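Long-range contacts in aerolysin-like protein (Bombina maxima, PDB 6LH8), which belongs to the aerolysin family of pore-forming proteins and is probably linked to a pore-forming system that modulates endolysosomes in toad cells: residues L8-E12 with L68-H72; D45-N51 with E89-S95; R117-S123 with Y139-S145. One frame throughout, in Å; residues are numbered along the deposited sequence.

Contact 1: residues L8-E12 with L68-H72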
loop_
_atom_site.group_PDB
_atom_site.type_symbol
_atom_site.label_atom_id
_atom_site.label_comp_id
_atom_site.label_asym_id
_atom_site.label_seq_id
_atom_site.Cartn_x
_atom_site.Cartn_y
_atom_site.Cartn_z
ATOM N N LEU A 8 -1.198 -4.111 -18.582
ATOM C CA LEU A 8 -0.372 -3.221 -19.408
ATOM C C LEU A 8 0.364 -2.240 -18.495
ATOM O O LEU A 8 0.029 -1.058 -18.381
ATOM C CB LEU A 8 -1.216 -2.499 -20.448
ATOM C CG LEU A 8 -2.206 -3.349 -21.267
ATOM C CD1 LEU A 8 -2.868 -2.531 -22.357
ATOM C CD2 LEU A 8 -1.520 -4.587 -21.862
ATOM N N TRP A 9 1.420 -2.756 -17.861
ATOM C CA TRP A 9 2.158 -1.966 -16.884
ATOM C C TRP A 9 2.816 -0.749 -17.520
ATOM O O TRP A 9 3.010 0.272 -16.845
ATOM C CB TRP A 9 3.210 -2.837 -16.205
ATOM C CG TRP A 9 2.668 -3.943 -15.351
ATOM C CD1 TRP A 9 2.870 -5.285 -15.521
ATOM C CD2 TRP A 9 1.856 -3.804 -14.174
ATOM N NE1 TRP A 9 2.221 -5.990 -14.526
ATOM C CE2 TRP A 9 1.598 -5.104 -13.687
ATOM C CE3 TRP A 9 1.312 -2.710 -13.494
ATOM C CZ2 TRP A 9 0.825 -5.338 -12.546
ATOM C CZ3 TRP A 9 0.550 -2.946 -12.354
ATOM C CH2 TRP A 9 0.316 -4.249 -11.895
ATOM N N ASP A 10 3.160 -0.821 -18.817
ATOM C CA ASP A 10 3.767 0.360 -19.424
ATOM C C ASP A 10 2.771 1.498 -19.595
ATOM O O ASP A 10 3.188 2.621 -19.904
ATOM C CB ASP A 10 4.418 0.026 -20.775
ATOM C CG ASP A 10 3.421 -0.374 -21.842
ATOM O OD1 ASP A 10 2.425 -1.057 -21.522
ATOM O OD2 ASP A 10 3.653 -0.031 -23.020
ATOM N N LYS A 11 1.476 1.237 -19.408
ATOM C CA LYS A 11 0.439 2.259 -19.470
ATOM C C LYS A 11 0.003 2.736 -18.086
ATOM O O LYS A 11 -1.039 3.395 -17.969
ATOM C CB LYS A 11 -0.772 1.733 -20.240
ATOM C CG LYS A 11 -0.521 1.496 -21.728
ATOM C CD LYS A 11 -0.225 2.820 -22.430
ATOM C CE LYS A 11 -0.008 2.644 -23.931
ATOM N NZ LYS A 11 0.635 3.848 -24.547
ATOM N N GLU A 12 0.779 2.418 -17.047
ATOM C CA GLU A 12 0.422 2.758 -15.672
ATOM C C GLU A 12 0.302 4.266 -15.482
ATOM O O GLU A 12 1.117 5.040 -15.996
ATOM C CB GLU A 12 1.472 2.198 -14.711
ATOM C CG GLU A 12 1.237 2.566 -13.250
ATOM C CD GLU A 12 2.142 1.810 -12.308
ATOM O OE1 GLU A 12 1.920 0.598 -12.112
ATOM O OE2 GLU A 12 3.074 2.435 -11.759
ATOM N N LEU A 68 -4.352 -11.882 -11.332
ATOM C CA LEU A 68 -3.228 -11.065 -11.761
ATOM C C LEU A 68 -2.185 -10.996 -10.661
ATOM O O LEU A 68 -2.453 -11.286 -9.492
ATOM C CB LEU A 68 -3.649 -9.656 -12.201
ATOM C CG LEU A 68 -4.334 -8.641 -11.292
ATOM C CD1 LEU A 68 -3.338 -7.934 -10.377
ATOM C CD2 LEU A 68 -5.034 -7.612 -12.180
ATOM N N GLU A 69 -0.977 -10.618 -11.073
ATOM C CA GLU A 69 0.176 -10.502 -10.190
ATOM C C GLU A 69 0.591 -9.041 -10.091
ATOM O O GLU A 69 1.194 -8.501 -11.032
ATOM C CB GLU A 69 1.328 -11.357 -10.716
ATOM C CG GLU A 69 0.952 -12.818 -10.835
ATOM C CD GLU A 69 2.099 -13.664 -11.315
ATOM O OE1 GLU A 69 3.149 -13.666 -10.640
ATOM O OE2 GLU A 69 1.949 -14.315 -12.371
ATOM N N PRO A 70 0.271 -8.360 -8.996
ATOM C CA PRO A 70 0.619 -6.943 -8.871
ATOM C C PRO A 70 2.123 -6.736 -8.819
ATOM O O PRO A 70 2.899 -7.666 -8.588
ATOM C CB PRO A 70 -0.026 -6.532 -7.542
ATOM C CG PRO A 70 -1.042 -7.584 -7.257
ATOM C CD PRO A 70 -0.504 -8.847 -7.844
ATOM N N LYS A 71 2.524 -5.479 -9.043
ATOM C CA LYS A 71 3.919 -5.080 -8.861
ATOM C C LYS A 71 4.267 -4.888 -7.389
ATOM O O LYS A 71 5.356 -5.280 -6.953
ATOM C CB LYS A 71 4.218 -3.782 -9.624
ATOM C CG LYS A 71 3.930 -3.819 -11.118
ATOM C CD LYS A 71 4.728 -2.753 -11.883
ATOM C CE LYS A 71 4.572 -1.366 -11.274
ATOM N NZ LYS A 71 4.933 -0.280 -12.243
ATOM N N HIS A 72 3.376 -4.263 -6.620
ATOM C CA HIS A 72 3.645 -3.878 -5.236
ATOM C C HIS A 72 2.969 -4.859 -4.286
ATOM O O HIS A 72 1.742 -4.973 -4.285
ATOM C CB HIS A 72 3.151 -2.458 -4.968
ATOM C CG HIS A 72 3.660 -1.459 -5.958
ATOM N ND1 HIS A 72 4.998 -1.158 -6.078
ATOM C CD2 HIS A 72 3.016 -0.702 -6.878
ATOM C CE1 HIS A 72 5.160 -0.259 -7.034
ATOM N NE2 HIS A 72 3.976 0.033 -7.536
HETATM O O HOH W 1 1.945 -8.799 -13.785
HETATM O O HOH W 2 5.247 0.513 -15.025
HETATM O O HOH W 3 3.952 1.782 -9.464
#

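Contact 2: residues D45-N51 with E89-S95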
loop_
_atom_site.group_PDB
_atom_site.type_symbol
_atom_site.label_atom_id
_atom_site.label_comp_id
_atom_site.label_asym_id
_atom_site.label_seq_id
_atom_site.Cartn_x
_atom_site.Cartn_y
_atom_site.Cartn_z
ATOM N N ASP A 45 0.192 -0.694 11.332
ATOM C CA ASP A 45 -0.343 -1.478 10.234
ATOM C C ASP A 45 0.050 -0.823 8.917
ATOM O O ASP A 45 -0.008 0.402 8.782
ATOM C CB ASP A 45 -1.863 -1.579 10.335
ATOM C CG ASP A 45 -2.308 -2.560 11.396
ATOM O OD1 ASP A 45 -1.453 -3.298 11.938
ATOM O OD2 ASP A 45 -3.518 -2.592 11.682
ATOM N N ARG A 46 0.483 -1.645 7.964
ATOM C CA ARG A 46 0.854 -1.205 6.625
ATOM C C ARG A 46 0.041 -2.018 5.630
ATOM O O ARG A 46 -0.027 -3.245 5.742
ATOM C CB ARG A 46 2.360 -1.379 6.381
ATOM C CG ARG A 46 2.771 -1.172 4.938
ATOM C CD ARG A 46 4.268 -1.372 4.761
ATOM N NE ARG A 46 4.691 -1.129 3.391
ATOM C CZ ARG A 46 5.848 -1.538 2.894
ATOM N NH1 ARG A 46 6.687 -2.205 3.669
ATOM N NH2 ARG A 46 6.163 -1.277 1.633
ATOM N N THR A 47 -0.614 -1.343 4.684
ATOM C CA THR A 47 -1.492 -2.045 3.763
ATOM C C THR A 47 -1.185 -1.677 2.324
ATOM O O THR A 47 -0.678 -0.587 2.023
ATOM C CB THR A 47 -2.965 -1.747 4.023
ATOM O OG1 THR A 47 -3.203 -0.355 3.814
ATOM C CG2 THR A 47 -3.352 -2.121 5.456
ATOM N N ILE A 48 -1.509 -2.616 1.443
ATOM C CA ILE A 48 -1.617 -2.377 0.012
ATOM C C ILE A 48 -2.983 -2.901 -0.403
ATOM O O ILE A 48 -3.339 -4.034 -0.071
ATOM C CB ILE A 48 -0.502 -3.081 -0.783
ATOM C CG1 ILE A 48 0.881 -2.586 -0.349
ATOM C CG2 ILE A 48 -0.735 -2.903 -2.278
ATOM C CD1 ILE A 48 2.045 -3.236 -1.115
ATOM N N THR A 49 -3.756 -2.088 -1.099
ATOM C CA THR A 49 -5.079 -2.515 -1.529
ATOM C C THR A 49 -5.094 -2.650 -3.044
ATOM O O THR A 49 -4.691 -1.724 -3.754
ATOM C CB THR A 49 -6.154 -1.548 -1.051
ATOM O OG1 THR A 49 -6.200 -1.575 0.386
ATOM C CG2 THR A 49 -7.521 -1.968 -1.585
ATOM N N HIS A 50 -5.556 -3.802 -3.527
ATOM C CA HIS A 50 -5.623 -4.103 -4.954
ATOM C C HIS A 50 -7.075 -4.159 -5.401
ATOM O O HIS A 50 -7.878 -4.879 -4.809
ATOM C CB HIS A 50 -4.943 -5.437 -5.250
ATOM C CG HIS A 50 -3.536 -5.520 -4.741
ATOM N ND1 HIS A 50 -2.460 -5.010 -5.431
ATOM C CD2 HIS A 50 -3.038 -6.057 -3.601
ATOM C CE1 HIS A 50 -1.354 -5.231 -4.738
ATOM N NE2 HIS A 50 -1.678 -5.874 -3.630
ATOM N N ASN A 51 -7.402 -3.444 -6.477
ATOM C CA ASN A 51 -8.773 -3.378 -6.960
ATOM C C ASN A 51 -8.822 -3.642 -8.453
ATOM O O ASN A 51 -7.889 -3.316 -9.184
ATOM C CB ASN A 51 -9.385 -2.008 -6.677
ATOM C CG ASN A 51 -9.110 -1.546 -5.270
ATOM O OD1 ASN A 51 -9.932 -1.761 -4.390
ATOM N ND2 ASN A 51 -7.925 -0.934 -5.039
ATOM N N GLU A 89 -13.858 -7.862 -5.792
ATOM C CA GLU A 89 -13.154 -6.939 -6.678
ATOM C C GLU A 89 -12.102 -6.114 -5.957
ATOM O O GLU A 89 -11.500 -5.225 -6.569
ATOM C CB GLU A 89 -14.160 -6.017 -7.379
ATOM C CG GLU A 89 -15.024 -6.776 -8.357
ATOM C CD GLU A 89 -16.291 -6.063 -8.757
ATOM O OE1 GLU A 89 -16.514 -4.909 -8.309
ATOM O OE2 GLU A 89 -17.073 -6.675 -9.515
ATOM N N SER A 90 -11.857 -6.394 -4.683
ATOM C CA SER A 90 -10.853 -5.685 -3.905
ATOM C C SER A 90 -10.193 -6.665 -2.953
ATOM O O SER A 90 -10.874 -7.493 -2.346
ATOM C CB SER A 90 -11.480 -4.528 -3.119
ATOM O OG SER A 90 -10.496 -3.822 -2.373
ATOM N N TYR A 91 -8.870 -6.568 -2.825
ATOM C CA TYR A 91 -8.105 -7.404 -1.914
ATOM C C TYR A 91 -7.075 -6.538 -1.196
ATOM O O TYR A 91 -6.413 -5.714 -1.829
ATOM C CB TYR A 91 -7.437 -8.545 -2.693
ATOM C CG TYR A 91 -6.552 -9.432 -1.862
ATOM C CD1 TYR A 91 -7.084 -10.493 -1.147
ATOM C CD2 TYR A 91 -5.190 -9.201 -1.777
ATOM C CE1 TYR A 91 -6.286 -11.302 -0.379
ATOM C CE2 TYR A 91 -4.381 -10.002 -1.009
ATOM C CZ TYR A 91 -4.933 -11.059 -0.316
ATOM O OH TYR A 91 -4.125 -11.872 0.453
ATOM N N THR A 92 -6.936 -6.722 0.122
ATOM C CA THR A 92 -6.036 -5.909 0.935
ATOM C C THR A 92 -4.957 -6.796 1.543
ATOM O O THR A 92 -5.267 -7.786 2.214
ATOM C CB THR A 92 -6.801 -5.182 2.041
ATOM O OG1 THR A 92 -7.797 -4.334 1.460
ATOM C CG2 THR A 92 -5.865 -4.341 2.890
ATOM N N GLU A 93 -3.703 -6.448 1.300
ATOM C CA GLU A 93 -2.587 -7.036 2.019
ATOM C C GLU A 93 -2.329 -6.233 3.288
ATOM O O GLU A 93 -2.619 -5.036 3.362
ATOM C CB GLU A 93 -1.327 -7.061 1.154
ATOM C CG GLU A 93 -1.458 -7.808 -0.155
ATOM C CD GLU A 93 -0.143 -7.891 -0.908
ATOM O OE1 GLU A 93 -0.048 -7.279 -1.995
ATOM O OE2 GLU A 93 0.801 -8.558 -0.417
ATOM N N LEU A 94 -1.789 -6.906 4.297
ATOM C CA LEU A 94 -1.516 -6.265 5.576
ATOM C C LEU A 94 -0.212 -6.816 6.136
ATOM O O LEU A 94 0.023 -8.028 6.107
ATOM C CB LEU A 94 -2.671 -6.488 6.562
ATOM C CG LEU A 94 -2.517 -6.004 8.005
ATOM C CD1 LEU A 94 -2.316 -4.502 8.054
ATOM C CD2 LEU A 94 -3.737 -6.401 8.817
ATOM N N SER A 95 0.652 -5.923 6.612
ATOM C CA SER A 95 1.844 -6.356 7.323
ATOM C C SER A 95 2.034 -5.476 8.551
ATOM O O SER A 95 1.420 -4.417 8.686
ATOM C CB SER A 95 3.098 -6.330 6.433
ATOM O OG SER A 95 3.474 -5.012 6.080
HETATM O O HOH W 4 -8.369 -1.583 2.265
#

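Contact 3: residues R117-S123 with Y139-S145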
loop_
_atom_site.group_PDB
_atom_site.type_symbol
_atom_site.label_atom_id
_atom_site.label_comp_id
_atom_site.label_asym_id
_atom_site.label_seq_id
_atom_site.Cartn_x
_atom_site.Cartn_y
_atom_site.Cartn_z
ATOM N N ARG A 117 5.349 8.237 5.927
ATOM C CA ARG A 117 5.432 7.172 4.930
ATOM C C ARG A 117 4.883 7.671 3.603
ATOM O O ARG A 117 4.067 8.594 3.554
ATOM C CB ARG A 117 4.697 5.904 5.376
ATOM C CG ARG A 117 3.212 6.017 5.498
ATOM C CD ARG A 117 2.596 4.666 5.906
ATOM N NE ARG A 117 1.240 4.834 6.431
ATOM C CZ ARG A 117 0.621 3.948 7.206
ATOM N NH1 ARG A 117 1.234 2.820 7.563
ATOM N NH2 ARG A 117 -0.615 4.184 7.620
ATOM N N ASN A 118 5.337 7.037 2.526
ATOM C CA ASN A 118 4.798 7.309 1.198
ATOM C C ASN A 118 3.479 6.580 1.031
ATOM O O ASN A 118 3.321 5.446 1.486
ATOM C CB ASN A 118 5.765 6.848 0.100
ATOM C CG ASN A 118 7.072 7.631 0.086
ATOM O OD1 ASN A 118 7.106 8.824 0.393
ATOM N ND2 ASN A 118 8.156 6.958 -0.293
ATOM N N GLU A 119 2.515 7.250 0.411
ATOM C CA GLU A 119 1.242 6.634 0.069
ATOM C C GLU A 119 0.982 6.957 -1.394
ATOM O O GLU A 119 1.100 8.115 -1.804
ATOM C CB GLU A 119 0.116 7.125 0.995
ATOM C CG GLU A 119 0.389 6.794 2.470
ATOM C CD GLU A 119 -0.833 6.932 3.356
ATOM O OE1 GLU A 119 -1.864 7.440 2.873
ATOM O OE2 GLU A 119 -0.752 6.558 4.547
ATOM N N ASN A 120 0.697 5.931 -2.187
ATOM C CA ASN A 120 0.630 6.102 -3.633
ATOM C C ASN A 120 -0.586 5.383 -4.191
ATOM O O ASN A 120 -0.903 4.272 -3.764
ATOM C CB ASN A 120 1.877 5.546 -4.335
ATOM C CG ASN A 120 3.136 6.312 -4.001
ATOM O OD1 ASN A 120 3.509 7.250 -4.711
ATOM N ND2 ASN A 120 3.825 5.891 -2.942
ATOM N N ILE A 121 -1.242 5.997 -5.169
ATOM C CA ILE A 121 -2.255 5.312 -5.971
ATOM C C ILE A 121 -1.739 5.209 -7.399
ATOM O O ILE A 121 -1.299 6.203 -7.981
ATOM C CB ILE A 121 -3.619 6.023 -5.918
ATOM C CG1 ILE A 121 -4.144 6.071 -4.478
ATOM C CG2 ILE A 121 -4.633 5.288 -6.787
ATOM C CD1 ILE A 121 -5.342 6.986 -4.303
ATOM N N THR A 122 -1.765 4.000 -7.954
ATOM C CA THR A 122 -1.432 3.787 -9.355
ATOM C C THR A 122 -2.529 2.939 -9.978
ATOM O O THR A 122 -3.270 2.246 -9.281
ATOM C CB THR A 122 -0.078 3.094 -9.529
ATOM O OG1 THR A 122 -0.077 1.842 -8.812
ATOM C CG2 THR A 122 1.050 3.990 -9.016
ATOM N N SER A 123 -2.655 3.024 -11.299
ATOM C CA SER A 123 -3.693 2.271 -11.993
ATOM C C SER A 123 -3.162 1.867 -13.364
ATOM O O SER A 123 -2.277 2.528 -13.911
ATOM C CB SER A 123 -4.988 3.085 -12.118
ATOM O OG SER A 123 -4.756 4.345 -12.733
ATOM N N TYR A 139 -6.971 -1.830 -13.283
ATOM C CA TYR A 139 -6.426 -2.253 -11.998
ATOM C C TYR A 139 -5.995 -1.015 -11.230
ATOM O O TYR A 139 -5.444 -0.082 -11.816
ATOM C CB TYR A 139 -5.231 -3.199 -12.208
ATOM C CG TYR A 139 -4.336 -3.338 -10.993
ATOM C CD1 TYR A 139 -4.695 -4.174 -9.929
ATOM C CD2 TYR A 139 -3.132 -2.636 -10.903
ATOM C CE1 TYR A 139 -3.868 -4.293 -8.797
ATOM C CE2 TYR A 139 -2.305 -2.752 -9.782
ATOM C CZ TYR A 139 -2.679 -3.583 -8.737
ATOM O OH TYR A 139 -1.855 -3.705 -7.627
ATOM N N ILE A 140 -6.275 -0.994 -9.928
ATOM C CA ILE A 140 -5.919 0.123 -9.058
ATOM C C ILE A 140 -5.173 -0.430 -7.852
ATOM O O ILE A 140 -5.622 -1.398 -7.220
ATOM C CB ILE A 140 -7.160 0.915 -8.593
ATOM C CG1 ILE A 140 -7.978 1.439 -9.782
ATOM C CG2 ILE A 140 -6.739 2.071 -7.690
ATOM C CD1 ILE A 140 -9.390 1.884 -9.400
ATOM N N CYS A 141 -4.031 0.184 -7.540
ATOM C CA CYS A 141 -3.197 -0.171 -6.398
ATOM C C CYS A 141 -3.121 1.027 -5.456
ATOM O O CYS A 141 -2.676 2.100 -5.854
ATOM C CB CYS A 141 -1.782 -0.557 -6.845
ATOM S SG CYS A 141 -0.783 -1.136 -5.452
ATOM N N GLN A 142 -3.567 0.853 -4.223
ATOM C CA GLN A 142 -3.425 1.875 -3.180
ATOM C C GLN A 142 -2.395 1.344 -2.201
ATOM O O GLN A 142 -2.705 0.460 -1.400
ATOM C CB GLN A 142 -4.750 2.149 -2.486
ATOM C CG GLN A 142 -5.719 2.926 -3.338
ATOM C CD GLN A 142 -7.093 2.306 -3.397
ATOM O OE1 GLN A 142 -7.317 1.187 -2.921
ATOM N NE2 GLN A 142 -8.033 3.032 -3.995
ATOM N N SER A 143 -1.173 1.875 -2.268
ATOM C CA SER A 143 -0.063 1.324 -1.498
ATOM C C SER A 143 0.447 2.290 -0.433
ATOM O O SER A 143 0.350 3.515 -0.561
ATOM C CB SER A 143 1.111 0.905 -2.403
ATOM O OG SER A 143 1.434 1.928 -3.322
ATOM N N GLN A 144 0.998 1.703 0.628
ATOM C CA GLN A 144 1.671 2.416 1.701
ATOM C C GLN A 144 3.078 1.855 1.840
ATOM O O GLN A 144 3.266 0.633 1.820
ATOM C CB GLN A 144 0.930 2.258 3.037
ATOM C CG GLN A 144 -0.552 2.627 3.020
ATOM C CD GLN A 144 -1.202 2.434 4.375
ATOM O OE1 GLN A 144 -0.804 1.557 5.142
ATOM N NE2 GLN A 144 -2.209 3.254 4.680
ATOM N N SER A 145 4.060 2.736 1.974
ATOM C CA SER A 145 5.436 2.328 2.203
ATOM C C SER A 145 5.690 2.068 3.687
ATOM O O SER A 145 4.840 2.311 4.545
ATOM C CB SER A 145 6.396 3.401 1.709
ATOM O OG SER A 145 6.500 4.448 2.672
HETATM O O HOH W 5 3.751 1.632 7.034
HETATM O O HOH W 6 3.792 3.503 -1.376
HETATM O O HOH W 7 0.522 2.247 -5.935
#

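Contact 1: residues L8-E12 with L68-H72
Glu69 meets Trp9 through its backbone, not its carboxylate: the carbonyl O of Glu69 lies at the edge of the indole, near its plane and 3.5 Å from Trp9 CZ2. A water also bridges the two, accepting a hydrogen bond from Trp9 NE1 and donating to Glu69 O, which satisfies the polar atom of the indole. Pro70 follows with CA 4.0 Å from Trp9 CZ2, an oblique approach, while its CB points away from 8-12. Lys71 comes next and carries the contact. Its CG lies 3.4 Å from the centroid of the six-membered ring of Trp9 and 1° off the normal, a CH-pi contact over the face. The bend at chi3 (-51°) then turns the chain off the indole, and NZ reaches Glu12, whose chain comes from the opposite direction. In this salt bridge Lys71 NZ stands 3.1 Å from Glu12 OE1, above the carboxylate plane, and bonds weakly to OE2. Lysine suits the place by offering methylenes to a ring and an ammonium to an acid. At His72 the link is a water between NE2 and Glu12 OE2. The short 3-10 turn at 9-10 interrupts strand 4-28, where Leu8 pairs with Pro125 of strand 110-130, whereas the loop after strand 65-68 lies against strands 41-53 and 133-154, with Pro70 on His50 and Tyr139 and His72 on Ile48 and Cys141.

Contact 2: residues D45-N51 with E89-S95
His50 and Glu93 join side chains on the face of the sheet that also carries Arg46, Ile48, Tyr91 and Ser95. Beneath them strand 41-53 runs antiparallel to 90-100, an outermost strand of the chain's five-stranded sheet, their segment axes 4.6 Å apart, with hydrogen-bonded pairs Arg46-Ser95, Ile48-Glu93 and His50-Tyr91. In the last pair the bond from His50 N to Tyr91 O is short and almost straight, 2.7 Å and 178°.

From this backbone the His50 side chain rises. CB stays 3.7 Å from Tyr91 O, and with CG beside the backbone N (chi1 -54°) the ring stays over its own strand, and the Glu93 chain reaches across to it. CD2 comes to the edge of the Tyr91 ring, 4.2 Å from its CD2. ND1 is hydrogen-bonded to Tyr139 OH, which fixes the ring's rotation, and CE1 packs on Pro70 of the loop 68-72. At the tip, NE2 donates to the anti lone pair of Glu93 OE1, 2.7 Å away and 14° out of the imidazole plane; carboxylate and ring are nearly coplanar. On the opposite face, toward the Asn51 end, polar side chains pair up: Ser90 OG donates to Asn51 OD1 at 2.9 Å from above the amide plane, and one water links Thr49 OG1 and Thr92 OG1, each 2.9 Å from it. Threonines fit such a pair because they branch at CB and keep a hydroxyl close to the strand.

His50 and Glu93, both buried, each have further partners: Glu93 OE1 forms a salt bridge with Arg73 and OE2 accepts from Leu74 N. With an arginine and several N-H groups around it, the carboxylate is probably ionised, and its charge would tend to polarise the imidazole.

Contact 3: residues R117-S123 with Y139-S145
The guanidinium of Arg117 has Gln144 OE1 over one face, 3.3 Å above its plane, and a water at its edge, in plane. That water accepts from Arg117 NH1 and donates to Ser145 O, spanning the strands. Gln144 OE1 is badly angled for a bond to NH1 and instead accepts from Thr47 N, just as NH1 also serves Asp45 O. Arg117 NE holds Glu119 OE2 in a salt bridge of 3.2 Å, which, with the NH1 bonds, limits the group's rotation, and the Glu119 carboxylate lies alongside the Gln144 amide. At the far end the Tyr139 ring has Cys141 N over one face.

These residues belong to the long beta hairpin of strands 110-130 and 133-154, in the elongated, strand-rich architecture of aerolysin-like proteins. Its ladder has hydrogen-bonded pairs Asn120-Ser143 and Thr122-Cys141; the straightest bond runs from Cys141 N to Thr122 O at 2.8 Å and 176°. Where the register ends, a side chain stands in for a carbonyl: Ser145 OG, lying between its own backbone N and carbonyl carbon (chi1 80°), accepts from Asn118 N at 2.8 Å. On the face of Glu119 and Gln144, Ile121 CG2 touches Ile140 CG2 at 3.9 Å, and Ile121 CG1 rests along Gln142 CG. On the other face, the short side chains of Thr122 and Ser143 keep their hydroxyls near the backbone, where one water bonds both and Cys141 O as well.

How the contacts relate
All three contacts reach one antiparallel sheet, in which strands 41-53 and 133-154 are neighbours. Contacts 2 and 3, with centres about 10 Å apart, are stitched together there through the His50-Tyr139 bond (ND1 to OH 2.6 Å), and Arg46 NE lies 2.8 Å from Gln144 O. Contact 1 sits nearer the periphery, its centre about 15 Å from that of contact 2 and about 12 Å from that of contact 3. Its loop 68-72 nevertheless reaches both, since Pro70 CB packs 3.4 Å from His50 CE1 and equally close to Tyr139 OH. Trp9 CH2 adds a second touch, 3.7 Å from Tyr139 CE2. Tyr139 is therefore common ground for the three contacts.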